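Local coordinates for protein arylsulfatase (Pseudoalteromonas sp. MB47, PDB 7AJ0) that probably hydrolyses sulfate esters of the marine polysaccharide fucoidan in an exo-acting manner, as a calcium-binding sulfatase that assembles into hexamers, at residues M489-A492 with T493-K497; V306-L309 with K310-Q314; I28-P31 with E32-K35; T446-P449 with R450-I453. All coordinates share one frame; numbering follows the deposited sequence.

Contact 1 of 4, residues M489-A492 with T493-K497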
loop_
_atom_site.group_PDB
_atom_site.type_symbol
_atom_site.label_atom_id
_atom_site.label_comp_id
_atom_site.label_asym_id
_atom_site.label_seq_id
_atom_site.Cartn_x
_atom_site.Cartn_y
_atom_site.Cartn_z
ATOM N N MET A 489 16.375 6.961 24.979
ATOM C CA MET A 489 15.593 7.950 24.247
ATOM C C MET A 489 15.708 9.354 24.828
ATOM O O MET A 489 15.845 10.307 24.040
ATOM C CB MET A 489 14.123 7.515 24.193
ATOM C CG MET A 489 13.293 8.277 23.172
ATOM S SD MET A 489 13.844 8.017 21.470
ATOM C CE MET A 489 12.404 7.202 20.772
ATOM N N PRO A 490 15.649 9.567 26.146
ATOM C CA PRO A 490 15.838 10.937 26.654
ATOM C C PRO A 490 17.198 11.520 26.311
ATOM O O PRO A 490 17.306 12.739 26.126
ATOM C CB PRO A 490 15.641 10.791 28.172
ATOM C CG PRO A 490 15.700 9.326 28.455
ATOM C CD PRO A 490 15.236 8.633 27.209
ATOM N N GLN A 491 18.241 10.691 26.212
ATOM C CA GLN A 491 19.550 11.211 25.830
ATOM C C GLN A 491 19.575 11.599 24.355
ATOM O O GLN A 491 20.190 12.603 23.983
ATOM C CB GLN A 491 20.639 10.184 26.133
ATOM C CG GLN A 491 22.050 10.686 25.850
ATOM C CD GLN A 491 22.403 11.923 26.658
ATOM O OE1 GLN A 491 22.078 12.015 27.842
ATOM N NE2 GLN A 491 23.057 12.886 26.018
ATOM N N ALA A 492 18.916 10.811 23.502
ATOM C CA ALA A 492 18.840 11.161 22.087
ATOM C C ALA A 492 18.149 12.504 21.894
ATOM O O ALA A 492 18.513 13.279 21.001
ATOM C CB ALA A 492 18.107 10.067 21.312
ATOM N N THR A 493 17.145 12.798 22.722
ATOM C CA THR A 493 16.482 14.095 22.640
ATOM C C THR A 493 17.377 15.202 23.181
ATOM O O THR A 493 17.385 16.316 22.648
ATOM C CB THR A 493 15.153 14.051 23.394
ATOM O OG1 THR A 493 14.261 13.151 22.725
ATOM C CG2 THR A 493 14.519 15.430 23.456
ATOM N N LYS A 494 18.141 14.914 24.239
ATOM C CA LYS A 494 19.114 15.887 24.722
ATOM C C LYS A 494 20.103 16.258 23.623
ATOM O O LYS A 494 20.449 17.434 23.458
ATOM C CB LYS A 494 19.858 15.340 25.938
ATOM C CG LYS A 494 19.127 15.505 27.258
ATOM C CD LYS A 494 20.015 15.078 28.419
ATOM C CE LYS A 494 19.267 15.102 29.744
ATOM N NZ LYS A 494 18.391 13.909 29.910
ATOM N N PHE A 495 20.563 15.266 22.856
ATOM C CA PHE A 495 21.504 15.547 21.777
ATOM C C PHE A 495 20.859 16.415 20.699
ATOM O O PHE A 495 21.491 17.341 20.178
ATOM C CB PHE A 495 22.022 14.243 21.170
ATOM C CG PHE A 495 23.104 13.570 21.978
ATOM C CD1 PHE A 495 24.117 14.305 22.573
ATOM C CD2 PHE A 495 23.110 12.193 22.130
ATOM C CE1 PHE A 495 25.107 13.680 23.307
ATOM C CE2 PHE A 495 24.098 11.563 22.862
ATOM C CZ PHE A 495 25.098 12.308 23.451
ATOM N N MET A 496 19.603 16.129 20.345
ATOM C CA MET A 496 18.914 16.964 19.367
ATOM C C MET A 496 18.807 18.401 19.862
ATOM O O MET A 496 19.172 19.345 19.151
ATOM C CB MET A 496 17.519 16.410 19.072
ATOM C CG MET A 496 16.585 17.442 18.443
ATOM S SD MET A 496 14.959 16.797 18.013
ATOM C CE MET A 496 14.289 16.425 19.632
ATOM N N LYS A 497 18.287 18.583 21.078
ATOM C CA LYS A 497 18.071 19.927 21.603
ATOM C C LYS A 497 19.369 20.722 21.623
ATOM O O LYS A 497 19.414 21.873 21.176
ATOM C CB LYS A 497 17.470 19.846 23.007
ATOM C CG LYS A 497 16.120 19.147 23.073
ATOM C CD LYS A 497 15.003 20.034 22.550
ATOM C CE LYS A 497 13.640 19.367 22.713
ATOM N NZ LYS A 497 13.328 19.055 24.138
HETATM O O HOH W 1 20.286 11.460 29.907
#

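Contact 2 of 4, residues V306-L309 with K310-Q314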
loop_
_atom_site.group_PDB
_atom_site.type_symbol
_atom_site.label_atom_id
_atom_site.label_comp_id
_atom_site.label_asym_id
_atom_site.label_seq_id
_atom_site.Cartn_x
_atom_site.Cartn_y
_atom_site.Cartn_z
ATOM N N VAL A 306 47.797 6.001 -6.988
ATOM C CA VAL A 306 48.595 5.329 -5.967
ATOM C C VAL A 306 49.957 4.946 -6.529
ATOM O O VAL A 306 50.983 5.067 -5.847
ATOM C CB VAL A 306 47.841 4.098 -5.429
ATOM C CG1 VAL A 306 48.783 3.196 -4.642
ATOM C CG2 VAL A 306 46.660 4.527 -4.568
ATOM N N ALA A 307 49.992 4.474 -7.776
ATOM C CA ALA A 307 51.263 4.080 -8.371
ATOM C C ALA A 307 52.152 5.289 -8.630
ATOM O O ALA A 307 53.381 5.181 -8.558
ATOM C CB ALA A 307 51.022 3.310 -9.668
ATOM N N LEU A 308 51.553 6.440 -8.937
ATOM C CA LEU A 308 52.333 7.663 -9.096
ATOM C C LEU A 308 52.994 8.058 -7.780
ATOM O O LEU A 308 54.180 8.402 -7.748
ATOM C CB LEU A 308 51.436 8.785 -9.616
ATOM C CG LEU A 308 52.039 10.191 -9.623
ATOM C CD1 LEU A 308 53.278 10.245 -10.505
ATOM C CD2 LEU A 308 50.998 11.210 -10.074
ATOM N N LEU A 309 52.237 8.016 -6.680
ATOM C CA LEU A 309 52.808 8.353 -5.379
ATOM C C LEU A 309 53.947 7.406 -5.016
ATOM O O LEU A 309 54.963 7.829 -4.450
ATOM C CB LEU A 309 51.720 8.317 -4.307
ATOM C CG LEU A 309 50.625 9.373 -4.436
ATOM C CD1 LEU A 309 49.468 9.057 -3.501
ATOM C CD2 LEU A 309 51.172 10.760 -4.148
ATOM N N LYS A 310 53.792 6.119 -5.332
ATOM C CA LYS A 310 54.855 5.154 -5.067
ATOM C C LYS A 310 56.098 5.470 -5.887
ATOM O O LYS A 310 57.220 5.430 -5.369
ATOM C CB LYS A 310 54.349 3.745 -5.370
ATOM C CG LYS A 310 55.304 2.621 -5.021
ATOM C CD LYS A 310 54.570 1.282 -5.050
ATOM C CE LYS A 310 55.493 0.113 -4.757
ATOM N NZ LYS A 310 56.075 -0.466 -5.999
ATOM N N GLU A 311 55.917 5.800 -7.169
ATOM C CA GLU A 311 57.055 6.077 -8.037
ATOM C C GLU A 311 57.796 7.337 -7.611
ATOM O O GLU A 311 59.007 7.447 -7.833
ATOM C CB GLU A 311 56.579 6.201 -9.488
ATOM C CG GLU A 311 57.698 6.301 -10.517
ATOM C CD GLU A 311 58.050 7.735 -10.880
ATOM O OE1 GLU A 311 57.206 8.635 -10.673
ATOM O OE2 GLU A 311 59.174 7.960 -11.379
ATOM N N LYS A 312 57.096 8.288 -6.998
ATOM C CA LYS A 312 57.708 9.512 -6.502
ATOM C C LYS A 312 58.221 9.380 -5.074
ATOM O O LYS A 312 58.737 10.359 -4.524
ATOM C CB LYS A 312 56.702 10.665 -6.579
ATOM C CG LYS A 312 56.291 11.021 -7.997
ATOM C CD LYS A 312 56.928 12.325 -8.450
ATOM C CE LYS A 312 57.341 12.259 -9.912
ATOM N NZ LYS A 312 57.753 13.595 -10.427
ATOM N N GLY A 313 58.090 8.207 -4.461
ATOM C CA GLY A 313 58.556 8.019 -3.102
ATOM C C GLY A 313 57.799 8.808 -2.061
ATOM O O GLY A 313 58.381 9.189 -1.040
ATOM N N GLN A 314 56.505 9.051 -2.283
ATOM C CA GLN A 314 55.702 9.865 -1.379
ATOM C C GLN A 314 54.572 9.092 -0.706
ATOM O O GLN A 314 53.708 9.712 -0.076
ATOM C CB GLN A 314 55.113 11.064 -2.134
ATOM C CG GLN A 314 56.135 12.106 -2.540
ATOM C CD GLN A 314 56.717 12.842 -1.349
ATOM O OE1 GLN A 314 55.988 13.310 -0.472
ATOM N NE2 GLN A 314 58.040 12.947 -1.310
#

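Contact 3 of 4, residues I28-P31 with E32-K35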
loop_
_atom_site.group_PDB
_atom_site.type_symbol
_atom_site.label_atom_id
_atom_site.label_comp_id
_atom_site.label_asym_id
_atom_site.label_seq_id
_atom_site.Cartn_x
_atom_site.Cartn_y
_atom_site.Cartn_z
ATOM N N ILE A 28 35.056 13.229 21.990
ATOM C CA ILE A 28 35.393 12.286 23.059
ATOM C C ILE A 28 36.911 12.230 23.201
ATOM O O ILE A 28 37.608 11.979 22.205
ATOM C CB ILE A 28 34.822 10.904 22.752
ATOM C CG1 ILE A 28 33.295 10.953 22.696
ATOM C CG2 ILE A 28 35.287 9.894 23.795
ATOM C CD1 ILE A 28 32.664 9.722 22.078
ATOM N N PRO A 29 37.459 12.453 24.395
ATOM C CA PRO A 29 38.914 12.338 24.553
ATOM C C PRO A 29 39.387 10.914 24.301
ATOM O O PRO A 29 38.775 9.945 24.754
ATOM C CB PRO A 29 39.153 12.764 26.009
ATOM C CG PRO A 29 37.928 13.523 26.404
ATOM C CD PRO A 29 36.801 12.902 25.637
ATOM N N ARG A 30 40.487 10.797 23.559
ATOM C CA ARG A 30 41.173 9.521 23.345
ATOM C C ARG A 30 42.651 9.705 23.672
ATOM O O ARG A 30 43.520 9.585 22.802
ATOM C CB ARG A 30 40.984 9.029 21.913
ATOM C CG ARG A 30 39.531 8.864 21.486
ATOM C CD ARG A 30 38.816 7.788 22.286
ATOM N NE ARG A 30 37.448 7.585 21.814
ATOM C CZ ARG A 30 36.500 6.948 22.497
ATOM N NH1 ARG A 30 36.765 6.448 23.696
ATOM N NH2 ARG A 30 35.284 6.819 21.982
ATOM N N PRO A 31 42.972 9.992 24.938
ATOM C CA PRO A 31 44.336 10.453 25.255
ATOM C C PRO A 31 45.425 9.440 24.948
ATOM O O PRO A 31 46.528 9.838 24.555
ATOM C CB PRO A 31 44.257 10.769 26.759
ATOM C CG PRO A 31 43.080 9.989 27.262
ATOM C CD PRO A 31 42.101 9.936 26.126
ATOM N N GLU A 32 45.160 8.143 25.121
ATOM C CA GLU A 32 46.186 7.152 24.807
ATOM C C GLU A 32 46.368 7.016 23.299
ATOM O O GLU A 32 47.498 6.912 22.808
ATOM C CB GLU A 32 45.834 5.807 25.437
ATOM C CG GLU A 32 45.823 5.821 26.962
ATOM C CD GLU A 32 47.135 6.311 27.558
ATOM O OE1 GLU A 32 48.209 5.846 27.115
ATOM O OE2 GLU A 32 47.090 7.171 28.462
ATOM N N GLN A 33 45.267 7.020 22.545
ATOM C CA GLN A 33 45.375 7.031 21.090
ATOM C C GLN A 33 46.074 8.297 20.608
ATOM O O GLN A 33 46.856 8.259 19.650
ATOM C CB GLN A 33 43.984 6.902 20.467
ATOM C CG GLN A 33 43.312 5.558 20.739
ATOM C CD GLN A 33 41.863 5.501 20.276
ATOM O OE1 GLN A 33 41.045 4.799 20.867
ATOM N NE2 GLN A 33 41.545 6.231 19.214
ATOM N N GLU A 34 45.815 9.429 21.269
ATOM C CA GLU A 34 46.450 10.682 20.872
ATOM C C GLU A 34 47.959 10.628 21.086
ATOM O O GLU A 34 48.723 11.158 20.270
ATOM C CB GLU A 34 45.827 11.845 21.649
ATOM C CG GLU A 34 46.497 13.199 21.435
ATOM C CD GLU A 34 46.359 13.721 20.014
ATOM O OE1 GLU A 34 45.552 13.162 19.241
ATOM O OE2 GLU A 34 47.064 14.694 19.671
ATOM N N LYS A 35 48.411 10.002 22.176
ATOM C CA LYS A 35 49.846 9.828 22.373
ATOM C C LYS A 35 50.467 9.040 21.225
ATOM O O LYS A 35 51.537 9.399 20.721
ATOM C CB LYS A 35 50.124 9.125 23.700
ATOM C CG LYS A 35 50.117 10.037 24.911
ATOM C CD LYS A 35 50.415 9.249 26.177
ATOM C CE LYS A 35 49.679 9.823 27.379
ATOM N NZ LYS A 35 49.812 8.946 28.579
#

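Contact 4 of 4, residues T446-P449 with R450-I453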
loop_
_atom_site.group_PDB
_atom_site.type_symbol
_atom_site.label_atom_id
_atom_site.label_comp_id
_atom_site.label_asym_id
_atom_site.label_seq_id
_atom_site.Cartn_x
_atom_site.Cartn_y
_atom_site.Cartn_z
ATOM N N THR A 446 8.702 7.177 0.290
ATOM C CA THR A 446 8.853 7.140 -1.158
ATOM C C THR A 446 7.639 6.486 -1.804
ATOM O O THR A 446 7.256 5.371 -1.433
ATOM C CB THR A 446 10.129 6.385 -1.542
ATOM O OG1 THR A 446 11.242 6.930 -0.821
ATOM C CG2 THR A 446 10.387 6.495 -3.037
ATOM N N ALA A 447 7.053 7.176 -2.783
ATOM C CA ALA A 447 5.811 6.735 -3.404
ATOM C C ALA A 447 6.025 5.816 -4.599
ATOM O O ALA A 447 5.144 5.006 -4.908
ATOM C CB ALA A 447 4.988 7.950 -3.846
ATOM N N VAL A 448 7.159 5.925 -5.283
ATOM C CA VAL A 448 7.479 5.100 -6.442
ATOM C C VAL A 448 8.797 4.394 -6.156
ATOM O O VAL A 448 9.738 5.035 -5.685
ATOM C CB VAL A 448 7.589 5.926 -7.738
ATOM C CG1 VAL A 448 7.814 5.012 -8.934
ATOM C CG2 VAL A 448 6.347 6.782 -7.947
ATOM N N PRO A 449 8.915 3.091 -6.419
ATOM C CA PRO A 449 10.190 2.408 -6.158
ATOM C C PRO A 449 11.347 3.072 -6.890
ATOM O O PRO A 449 11.242 3.423 -8.067
ATOM C CB PRO A 449 9.944 0.982 -6.670
ATOM C CG PRO A 449 8.462 0.808 -6.617
ATOM C CD PRO A 449 7.880 2.165 -6.920
ATOM N N ARG A 450 12.455 3.244 -6.174
ATOM C CA ARG A 450 13.709 3.840 -6.614
ATOM C C ARG A 450 13.666 5.367 -6.598
ATOM O O ARG A 450 14.712 5.994 -6.765
ATOM C CB ARG A 450 14.134 3.396 -8.028
ATOM C CG ARG A 450 14.396 1.913 -8.196
ATOM C CD ARG A 450 15.011 1.639 -9.570
ATOM N NE ARG A 450 15.269 0.220 -9.790
ATOM C CZ ARG A 450 14.605 -0.547 -10.654
ATOM N NH1 ARG A 450 13.634 -0.043 -11.407
ATOM N NH2 ARG A 450 14.927 -1.827 -10.770
ATOM N N ARG A 451 12.508 5.989 -6.405
ATOM C CA ARG A 451 12.354 7.424 -6.648
ATOM C C ARG A 451 12.445 8.213 -5.344
ATOM O O ARG A 451 11.557 8.987 -4.976
ATOM C CB ARG A 451 11.038 7.688 -7.372
ATOM C CG ARG A 451 11.061 7.271 -8.834
ATOM C CD ARG A 451 12.053 8.125 -9.606
ATOM N NE ARG A 451 12.083 7.818 -11.031
ATOM C CZ ARG A 451 12.677 8.581 -11.940
ATOM N NH1 ARG A 451 13.288 9.701 -11.569
ATOM N NH2 ARG A 451 12.658 8.230 -13.218
ATOM N N ASN A 452 13.574 8.021 -4.657
ATOM C CA ASN A 452 13.803 8.705 -3.390
ATOM C C ASN A 452 13.807 10.218 -3.573
ATOM O O ASN A 452 13.195 10.952 -2.787
ATOM C CB ASN A 452 15.127 8.236 -2.784
ATOM C CG ASN A 452 15.255 6.727 -2.762
ATOM O OD1 ASN A 452 16.115 6.153 -3.436
ATOM N ND2 ASN A 452 14.396 6.074 -1.989
ATOM N N ILE A 453 14.491 10.704 -4.607
ATOM C CA ILE A 453 14.619 12.143 -4.802
ATOM C C ILE A 453 13.331 12.731 -5.365
ATOM O O ILE A 453 12.840 13.760 -4.889
ATOM C CB ILE A 453 15.816 12.451 -5.724
ATOM C CG1 ILE A 453 17.124 11.977 -5.091
ATOM C CG2 ILE A 453 15.887 13.946 -6.030
ATOM C CD1 ILE A 453 18.287 11.894 -6.063
#

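Contact 1 of 4, residues M489-A492 with T493-K497
Gln-491 and Phe-495 meet one helical turn apart. The aromatic contact is made by the amide nitrogen: Gln-491 NE2 lies over one face of the Phe-495 ring, offset toward the rim and 3.3 Å from CZ. The amide stands steeply on the ring, with the two planes 73° apart. Gln-491 CG adds an aliphatic touch, 3.7 Å from Phe-495 CE2. With CG anti to the backbone N and a bend at chi2 (59°), the Gln-491 chain brings NE2 over the ring. Trp-434 meets the same ring edge-to-face.

The polar contact uses the other amide atom. A water donates to Gln-491 OE1 at 2.8 Å and accepts from Lys-494 NZ at 3.1 Å. Asn-12 ND2 also bonds OE1, and the two bonds probably limit rotation of the amide.

Backbone bonds join residues four apart. Phe-495 N donates to Gln-491 O at 2.9 Å, and Thr-493 N to Met-489 O at 3.1 Å. Lys-494 N and Met-496 N repeat the pattern with Pro-490 O and Ala-492 O. This is the start of the C-terminal alpha-helix 489-505, packed on strands 420-425 and 428-434 of an antiparallel sheet.

Contact 2 of 4, residues V306-L309 with K310-Q314
Leu-309 and Gln-314 close the Schellman motif that ends helix 290-311. The backbone N of Gln-314 reaches back to Leu-309 O at 2.9 Å, and the bond is nearly straight at 169°. The second bond of the motif runs from Gly-313 N to Lys-310 O at 3.0 Å. Gly-313 leaves the helical conformation with a positive phi (67°), a value that favours glycine.

The last helical bonds lead into this turn. Lys-310 N donates to Val-306 O, and Glu-311 N to Ala-307 O. Lys-312 N donates to Leu-308 O at 3.0 Å. It also makes a weak bond of 3.4 Å to Leu-309 O, so that carbonyl receives one strong and one weak donor.

Side chains pack alongside this backbone. Lys-312 runs beside Leu-308, with Leu-308 CD1 4.0 Å from Lys-312 CG. The same CG also rests 3.4 Å from Leu-308 O. Bends at chi2 and chi3 take Lys-312 NZ on toward Asp-257, with which it makes a weak, long ion pair. Leu-309 CD2 approaches Gln-314 CB at 4.4 Å, a loose apolar contact across the motif. Leu-309 also packs on Thr-318 and Ile-320 of strand 318-324. The amide oxygen OE1 of Gln-314 goes to Asn-53 ND2, and its backbone O to Thr-318 OG1.

Such a glycine-centred C-cap sends the chain from helix 290-311 into parallel strand 318-324, the helix-to-strand step of a beta-alpha-beta crossover in the alpha/beta sulfatase fold.

Contact 3 of 4, residues I28-P31 with E32-K35
Arg-30 and Gln-33 extend together in one direction. Arg-30 CB lies 3.9 Å from Gln-33 NE2, and Arg-30 CD lies 4.0 Å from Gln-33 OE1. The guanidinium and amide planes are almost parallel, 12° apart. A bend at chi2 (-64°) lays the Arg-30 chain along Gln-33. Ile-28 CG2 sits over the centre of one guanidinium face. Arg-30 NH2 bonds Ser-416 O, while Gln-33 OE1 takes Lys-415 N and Gln-33 NE2 gives to Ala-407 O. With an alanine here instead of Gln-33, Lys-415 N and Ala-407 O would probably lose their side-chain mate, and Arg-30 CG and CD the amide beside them.

Arg-30 is the N-cap of helix 31-48. Its carbonyl O accepts the first helical bond, from Glu-34 N at 2.8 Å, nearly along the C=O axis.

Pro-31 follows as the first residue of the helix, where no N-H is needed. Its O accepts Lys-35 N at 3.0 Å, and Lys-35 CG rests 3.6 Å from the same O. Lys-35 NZ forms a salt bridge of 3.3 Å on the syn side of Glu-32 OE2, 23° out of the carboxylate plane. Glu-34 OE2 turns elsewhere, to a salt bridge with Arg-386.

Contact 4 of 4, residues T446-P449 with R450-I453
Arg-451 N donates to Val-448 O at 3.0 Å, with an N-H...O angle of 158°; the donor stands above the carbonyl plane. This bond closes a type II beta turn from Val-448 to Arg-451, in the loop between antiparallel strands 442-446 and 456-460. Pro-449 and Arg-450 take the two corners. Arg-450 has positive phi (80°). Arg-451 then centres an inverse gamma turn, closed by a weak bond of Asn-452 N to Arg-450 O at 3.1 Å.

The Arg-451 chain follows Val-448. Val-448 CB is 3.9 Å from Arg-451 CG, and Val-448 CG1 is 4.0 Å from the same carbon. The arginine bends at chi2 (-65°), and its guanidinium leads away from the turn. Its NH1 makes a salt bridge with Asp-454, and its NH2 bonds Gln-483 OE1 of the third subunit. Arg-450 NH2 is gripped by Asp-473 OD2 and Ala-478 O of the fourth subunit, so the turn serves the hexamer interface.

Thr-446 faces the far arm of the loop. Its OG1 sits beside its own backbone N and is hydrogen-bonded to Ser-456 OG. Replacing Thr-446 by an alanine would probably cost Ser-456 OG this mate and open a gap beside the Arg-451 carbonyl. The methyl there is Thr-446 CG2, 3.4 Å from Arg-451 O.

In the fold
All four contacts are local, and no two share an element: in order, helices 489-505, 290-311 and 31-48, and the loop after strand 442-446. Contacts 1 and 3 start helices, one near each end of the chain; their nearest atoms are about 8 Å apart. Contact 2 ends a helix, across the chain's centre from contacts 1 and 4. Contacts 1 and 2 are partly buried: an amide N over a ring face and a bridging water mark the first, a backbone cap with leucines beside it the second. Contacts 3 and 4 are surface contacts rich in charge. The salt bridges of contact 3 stay within its chain, whereas contact 4 also sends its arginines to neighbouring subunits.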